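Local atomic coordinates of cephalosporin acylase (Bacillus halodurans, PDB entry 2NLZ), a protein that probably acts as an N-terminal nucleophile amidohydrolase of the gamma-glutamyltranspeptidase family, although its function has not been established. Residues Tyr289-Val294 against Met452-Asp457; Asp295-Gln300 against Pro469-Thr474. The protein carries 1 engineered substitution. One frame throughout, in Å; residues are numbered along the deposited sequence.

Interaction 1 (Tyr289-Val294 against Met452-Asp457); sequences YHKDTV and MMNTID
Lys291 NZ donates a hydrogen bond of 2.8 Å to Asn454 OD1, the shortest heavy-atom approach between Tyr289-Val294 and Met452-Asp457. It pins the loop ahead of helix 294-314 to the last turns of helix 444-457. In the alpha-beta-beta-alpha fold expected of the Ntn-hydrolase clan, helix 444-457 would belong to a helical layer, consistent with its Met452 touching Trp516 on strand 512-517 and its Met453 touching Tyr259 on strand 250-259. The lysine has to span the gap, since the nearest alpha carbons, CA of Lys291 and CA of Asn454, are 7.5 Å apart. Its chain runs extended as far as CE and turns only at the last torsion (chi4 61°), which swings NZ round to the amide. On the way CD passes OD1 of Asn454 at 3.5 Å and CE passes the same oxygen at 3.3 Å, so the methylene end lies beside the acceptor. The angle at OD1 between the C=O bond and the donor is 126°, and NZ is tilted 24° from the carbonyl plane. Asn454 ND2 is engaged by Ala465 O, so both ends of the amide are bonded and its rotation is fixed. The lysine side chain, buried in the assembly, also touches Tyr297 and Ala468, and Tyr12 of the third subunit packs against it. Shortening Lys291 to an alanine removes the chain and its charge, and would probably leave Asn454 OD1 without this donor and open a gap beside Ala468. The amide presents its oxygen to the lysine: Asn454 ND2 is 3.9 Å from Lys291 NZ.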
loop_
_atom_site.group_PDB
_atom_site.type_symbol
_atom_site.label_atom_id
_atom_site.label_comp_id
_atom_site.label_asym_id
_atom_site.label_seq_id
_atom_site.Cartn_x
_atom_site.Cartn_y
_atom_site.Cartn_z
ATOM N N TYR D 289 -12.053 -5.617 20.927
ATOM C CA TYR D 289 -12.421 -6.588 19.882
ATOM C C TYR D 289 -11.548 -6.498 18.624
ATOM O O TYR D 289 -11.004 -7.516 18.191
ATOM C CB TYR D 289 -13.931 -6.575 19.556
ATOM C CG TYR D 289 -14.835 -6.686 20.778
ATOM C CD1 TYR D 289 -14.869 -7.852 21.547
ATOM C CD2 TYR D 289 -15.657 -5.623 21.161
ATOM C CE1 TYR D 289 -15.694 -7.953 22.666
ATOM C CE2 TYR D 289 -16.486 -5.715 22.276
ATOM C CZ TYR D 289 -16.499 -6.879 23.023
ATOM O OH TYR D 289 -17.319 -6.964 24.124
ATOM N N HIS D 290 -11.400 -5.305 18.046
ATOM C CA HIS D 290 -10.445 -5.127 16.938
ATOM C C HIS D 290 -9.399 -4.008 17.120
ATOM O O HIS D 290 -9.705 -2.936 17.652
ATOM C CB HIS D 290 -11.145 -4.996 15.587
ATOM C CG HIS D 290 -10.225 -5.206 14.422
ATOM N ND1 HIS D 290 -9.805 -6.457 14.021
ATOM C CD2 HIS D 290 -9.616 -4.323 13.593
ATOM C CE1 HIS D 290 -8.993 -6.337 12.985
ATOM N NE2 HIS D 290 -8.862 -5.051 12.705
ATOM N N LYS D 291 -8.180 -4.272 16.644
ATOM C CA LYS D 291 -7.029 -3.383 16.824
ATOM C C LYS D 291 -7.074 -2.076 16.044
ATOM O O LYS D 291 -6.840 -1.005 16.608
ATOM C CB LYS D 291 -5.746 -4.109 16.441
ATOM C CG LYS D 291 -4.523 -3.218 16.438
ATOM C CD LYS D 291 -3.275 -4.031 16.231
ATOM C CE LYS D 291 -2.045 -3.144 15.977
ATOM N NZ LYS D 291 -1.705 -2.215 17.098
ATOM N N ASP D 292 -7.343 -2.168 14.744
ATOM C CA ASP D 292 -7.237 -1.010 13.857
ATOM C C ASP D 292 -8.529 -0.200 13.740
ATOM O O ASP D 292 -9.074 -0.050 12.652
ATOM C CB ASP D 292 -6.722 -1.440 12.478
ATOM C CG ASP D 292 -5.267 -1.915 12.512
ATOM O OD1 ASP D 292 -4.355 -1.067 12.705
ATOM O OD2 ASP D 292 -5.035 -3.136 12.333
ATOM N N THR D 293 -9.017 0.300 14.876
ATOM C CA THR D 293 -10.106 1.284 14.922
ATOM C C THR D 293 -9.595 2.569 15.579
ATOM O O THR D 293 -8.631 2.551 16.357
ATOM C CB THR D 293 -11.370 0.788 15.702
ATOM O OG1 THR D 293 -11.122 0.800 17.114
ATOM C CG2 THR D 293 -11.787 -0.611 15.278
ATOM N N VAL D 294 -10.248 3.683 15.270
ATOM C CA VAL D 294 -9.910 4.954 15.893
ATOM C C VAL D 294 -10.181 4.883 17.403
ATOM O O VAL D 294 -9.429 5.436 18.204
ATOM C CB VAL D 294 -10.673 6.130 15.220
ATOM C CG1 VAL D 294 -12.190 5.852 15.134
ATOM C CG2 VAL D 294 -10.390 7.449 15.931
ATOM N N MET D 452 1.673 -5.688 24.334
ATOM C CA MET D 452 0.775 -6.430 25.227
ATOM C C MET D 452 -0.644 -6.493 24.677
ATOM O O MET D 452 -1.283 -7.552 24.691
ATOM C CB MET D 452 0.798 -5.888 26.668
ATOM C CG MET D 452 2.002 -6.354 27.517
ATOM S SD MET D 452 2.214 -8.150 27.567
ATOM C CE MET D 452 3.319 -8.489 26.193
ATOM N N MET D 453 -1.124 -5.369 24.163
ATOM C CA MET D 453 -2.452 -5.343 23.560
ATOM C C MET D 453 -2.484 -6.064 22.212
ATOM O O MET D 453 -3.457 -6.744 21.893
ATOM C CB MET D 453 -2.945 -3.917 23.433
ATOM C CG MET D 453 -3.249 -3.314 24.757
ATOM S SD MET D 453 -4.425 -2.000 24.541
ATOM C CE MET D 453 -3.433 -0.663 25.105
ATOM N N ASN D 454 -1.407 -5.938 21.439
ATOM C CA ASN D 454 -1.259 -6.694 20.196
ATOM C C ASN D 454 -1.284 -8.196 20.444
ATOM O O ASN D 454 -1.773 -8.962 19.622
ATOM C CB ASN D 454 0.035 -6.309 19.475
ATOM C CG ASN D 454 0.010 -4.884 18.936
ATOM O OD1 ASN D 454 -1.027 -4.221 18.930
ATOM N ND2 ASN D 454 1.171 -4.398 18.497
ATOM N N THR D 455 -0.758 -8.614 21.586
ATOM C CA THR D 455 -0.686 -10.028 21.910
ATOM C C THR D 455 -1.957 -10.554 22.566
ATOM O O THR D 455 -2.576 -11.502 22.069
ATOM C CB THR D 455 0.541 -10.330 22.777
ATOM O OG1 THR D 455 1.707 -9.910 22.063
ATOM C CG2 THR D 455 0.663 -11.813 23.041
ATOM N N ILE D 456 -2.356 -9.917 23.661
ATOM C CA ILE D 456 -3.496 -10.388 24.449
ATOM C C ILE D 456 -4.835 -10.034 23.794
ATOM O O ILE D 456 -5.675 -10.905 23.552
ATOM C CB ILE D 456 -3.416 -9.880 25.913
ATOM C CG1 ILE D 456 -2.211 -10.516 26.630
ATOM C CG2 ILE D 456 -4.721 -10.136 26.655
ATOM C CD1 ILE D 456 -1.548 -9.608 27.660
ATOM N N ASP D 457 -5.021 -8.759 23.487
ATOM C CA ASP D 457 -6.283 -8.290 22.924
ATOM C C ASP D 457 -6.490 -8.675 21.479
ATOM O O ASP D 457 -7.606 -8.962 21.069
ATOM C CB ASP D 457 -6.381 -6.778 23.036
ATOM C CG ASP D 457 -6.441 -6.320 24.456
ATOM O OD1 ASP D 457 -7.192 -6.941 25.237
ATOM O OD2 ASP D 457 -5.742 -5.339 24.780
#

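Interaction 2 (Asp295-Gln300 against Pro469-Thr474); sequences DTYHKQ and PRWQWT
Trp471 points its indole from strand 471-473, an outermost strand of a small three-stranded mixed sheet, onto helix 294-314, where Tyr297 and Gln300, one turn apart, receive it; the indole is thus the joint of a helix-on-sheet packing. From CB the ring departs with CG between the backbone N and the carbonyl carbon (chi1 54°), which carries the indole toward the helix. CD1 is the first ring atom to touch, 3.6 Å from Tyr297 CD1. The two rings stand nearly perpendicular (88°), with the phenol and five-membered ring centroids 5.7 Å apart, but neither ring sits above the other, so the pair is not a T-shaped stack. At the next ring atom, NE1 donates to Gln300 OE1 across 3.3 Å, bent to 139° at the hydrogen. The donor stands well above the amide's carbonyl plane and off its lone pairs, and the acceptor in turn is tilted out of the indole plane, geometry that suggests a bond far from ideal. Further out, CZ2 packs 3.7 Å from Gln300 CB. Met449 of helix 444-457 and Val481 of strand 478-481 also touch the indole. At the other end of the contact Tyr297 OH reaches Pro469 CG at 4.5 Å, while its polar bond goes to Asp292 OD1. With all four touching residues buried, the contact is mainly carbon against carbon, and the glutamine oxygen gives the indole N-H a polar partner that a purely apolar helix face would lack.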
loop_
_atom_site.group_PDB
_atom_site.type_symbol
_atom_site.label_atom_id
_atom_site.label_comp_id
_atom_site.label_asym_id
_atom_site.label_seq_id
_atom_site.Cartn_x
_atom_site.Cartn_y
_atom_site.Cartn_z
ATOM N N ASP D 295 -11.244 4.168 17.771
ATOM C CA ASP D 295 -11.633 3.975 19.159
ATOM C C ASP D 295 -10.469 3.384 19.960
ATOM O O ASP D 295 -10.061 3.944 20.996
ATOM C CB ASP D 295 -12.856 3.051 19.218
ATOM C CG ASP D 295 -13.227 2.661 20.635
ATOM O OD1 ASP D 295 -13.791 3.513 21.358
ATOM O OD2 ASP D 295 -12.956 1.500 21.012
ATOM N N THR D 296 -9.935 2.272 19.446
ATOM C CA THR D 296 -8.869 1.518 20.102
ATOM C C THR D 296 -7.630 2.360 20.328
ATOM O O THR D 296 -7.169 2.453 21.465
ATOM C CB THR D 296 -8.489 0.256 19.320
ATOM O OG1 THR D 296 -9.660 -0.533 19.101
ATOM C CG2 THR D 296 -7.496 -0.568 20.104
ATOM N N TYR D 297 -7.110 2.984 19.266
ATOM C CA TYR D 297 -5.920 3.839 19.390
ATOM C C TYR D 297 -6.159 4.986 20.360
ATOM O O TYR D 297 -5.283 5.315 21.149
ATOM C CB TYR D 297 -5.429 4.372 18.036
ATOM C CG TYR D 297 -4.757 3.326 17.168
ATOM C CD1 TYR D 297 -3.456 2.877 17.450
ATOM C CD2 TYR D 297 -5.410 2.789 16.052
ATOM C CE1 TYR D 297 -2.831 1.900 16.652
ATOM C CE2 TYR D 297 -4.797 1.821 15.247
ATOM C CZ TYR D 297 -3.507 1.380 15.548
ATOM O OH TYR D 297 -2.907 0.428 14.741
ATOM N N HIS D 298 -7.356 5.565 20.323
ATOM C CA HIS D 298 -7.698 6.663 21.230
ATOM C C HIS D 298 -7.560 6.261 22.688
ATOM O O HIS D 298 -6.829 6.909 23.449
ATOM C CB HIS D 298 -9.110 7.180 20.965
ATOM C CG HIS D 298 -9.498 8.349 21.820
ATOM N ND1 HIS D 298 -8.895 9.584 21.714
ATOM C CD2 HIS D 298 -10.446 8.473 22.779
ATOM C CE1 HIS D 298 -9.448 10.419 22.576
ATOM N NE2 HIS D 298 -10.389 9.768 23.239
ATOM N N LYS D 299 -8.251 5.185 23.068
ATOM C CA LYS D 299 -8.184 4.684 24.440
ATOM C C LYS D 299 -6.747 4.296 24.834
ATOM O O LYS D 299 -6.295 4.659 25.924
ATOM C CB LYS D 299 -9.170 3.534 24.651
ATOM C CG LYS D 299 -10.631 3.964 24.597
ATOM C CD LYS D 299 -11.547 2.766 24.369
ATOM C CE LYS D 299 -13.007 3.173 24.370
ATOM N NZ LYS D 299 -13.862 2.014 24.007
ATOM N N GLN D 300 -6.035 3.595 23.943
ATOM C CA GLN D 300 -4.614 3.306 24.148
ATOM C C GLN D 300 -3.889 4.581 24.536
ATOM O O GLN D 300 -3.400 4.692 25.658
ATOM C CB GLN D 300 -3.954 2.737 22.882
ATOM C CG GLN D 300 -4.240 1.282 22.585
ATOM C CD GLN D 300 -3.456 0.750 21.389
ATOM O OE1 GLN D 300 -3.461 1.351 20.325
ATOM N NE2 GLN D 300 -2.795 -0.391 21.561
ATOM N N PRO D 469 2.437 -1.136 13.071
ATOM C CA PRO D 469 2.766 0.294 13.117
ATOM C C PRO D 469 2.603 0.845 14.519
ATOM O O PRO D 469 1.748 0.370 15.270
ATOM C CB PRO D 469 1.738 0.927 12.177
ATOM C CG PRO D 469 0.628 -0.093 12.064
ATOM C CD PRO D 469 1.319 -1.412 12.151
ATOM N N ARG D 470 3.421 1.832 14.866
ATOM C CA ARG D 470 3.500 2.289 16.242
ATOM C C ARG D 470 3.203 3.757 16.412
ATOM O O ARG D 470 3.494 4.569 15.545
ATOM C CB ARG D 470 4.869 1.968 16.840
ATOM C CG ARG D 470 5.089 0.479 17.101
ATOM C CD ARG D 470 6.531 0.193 17.448
ATOM N NE ARG D 470 6.862 -1.219 17.309
ATOM C CZ ARG D 470 8.104 -1.694 17.191
ATOM N NH1 ARG D 470 9.140 -0.859 17.192
ATOM N NH2 ARG D 470 8.310 -3.008 17.063
ATOM N N TRP D 471 2.609 4.085 17.549
ATOM C CA TRP D 471 2.428 5.461 17.956
ATOM C C TRP D 471 3.254 5.714 19.208
ATOM O O TRP D 471 3.596 4.767 19.927
ATOM C CB TRP D 471 0.953 5.733 18.249
ATOM C CG TRP D 471 0.385 4.776 19.236
ATOM C CD1 TRP D 471 -0.289 3.615 18.963
ATOM C CD2 TRP D 471 0.455 4.877 20.665
ATOM N NE1 TRP D 471 -0.642 2.994 20.135
ATOM C CE2 TRP D 471 -0.194 3.747 21.191
ATOM C CE3 TRP D 471 1.004 5.813 21.545
ATOM C CZ2 TRP D 471 -0.305 3.529 22.559
ATOM C CZ3 TRP D 471 0.898 5.589 22.909
ATOM C CH2 TRP D 471 0.248 4.461 23.402
ATOM N N GLN D 472 3.573 6.984 19.463
ATOM C CA GLN D 472 4.127 7.383 20.755
ATOM C C GLN D 472 3.803 8.815 21.146
ATOM O O GLN D 472 3.955 9.733 20.347
ATOM C CB GLN D 472 5.631 7.114 20.853
ATOM C CG GLN D 472 6.542 8.026 20.074
ATOM C CD GLN D 472 7.981 7.855 20.508
ATOM O OE1 GLN D 472 8.287 7.873 21.704
ATOM N NE2 GLN D 472 8.872 7.673 19.543
ATOM N N TRP D 473 3.344 8.984 22.385
ATOM C CA TRP D 473 3.037 10.301 22.946
ATOM C C TRP D 473 4.307 10.992 23.451
ATOM O O TRP D 473 5.153 10.354 24.070
ATOM C CB TRP D 473 2.030 10.145 24.089
ATOM C CG TRP D 473 1.938 11.321 24.980
ATOM C CD1 TRP D 473 1.198 12.437 24.778
ATOM C CD2 TRP D 473 2.615 11.504 26.220
ATOM N NE1 TRP D 473 1.361 13.311 25.818
ATOM C CE2 TRP D 473 2.232 12.762 26.718
ATOM C CE3 TRP D 473 3.512 10.729 26.955
ATOM C CZ2 TRP D 473 2.715 13.266 27.924
ATOM C CZ3 TRP D 473 3.989 11.230 28.155
ATOM C CH2 TRP D 473 3.590 12.488 28.626
ATOM N N THR D 474 4.429 12.295 23.197
ATOM C CA THR D 474 5.582 13.072 23.679
ATOM C C THR D 474 5.235 14.166 24.701
ATOM O O THR D 474 5.621 14.061 25.866
ATOM C CB THR D 474 6.392 13.719 22.522
ATOM O OG1 THR D 474 5.546 14.601 21.766
ATOM C CG2 THR D 474 6.992 12.655 21.609
#

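How the interactions relate
Both contacts are buried, with centres about 11 Å apart, and their segments alternate along the chain. They share a backbone continuity: the loop of interaction 1 runs straight into the helix of interaction 2, and His290 O accepts a probable hydrogen bond from Thr296 OG1 (2.8 Å) across the join. Helix 444-457 supplies one side of interaction 1 and also touches interaction 2, where Met453 CE packs on Gln300 CG. Tyr12 of the third subunit reaches both, at Lys291 and at Pro469. Their chemistry differs. Interaction 1 is small (101 Å²) and rests on one charged donor; interaction 2 is larger (191 Å²), ring-dominated, and fastens the helix to the small sheet containing strand 471-473.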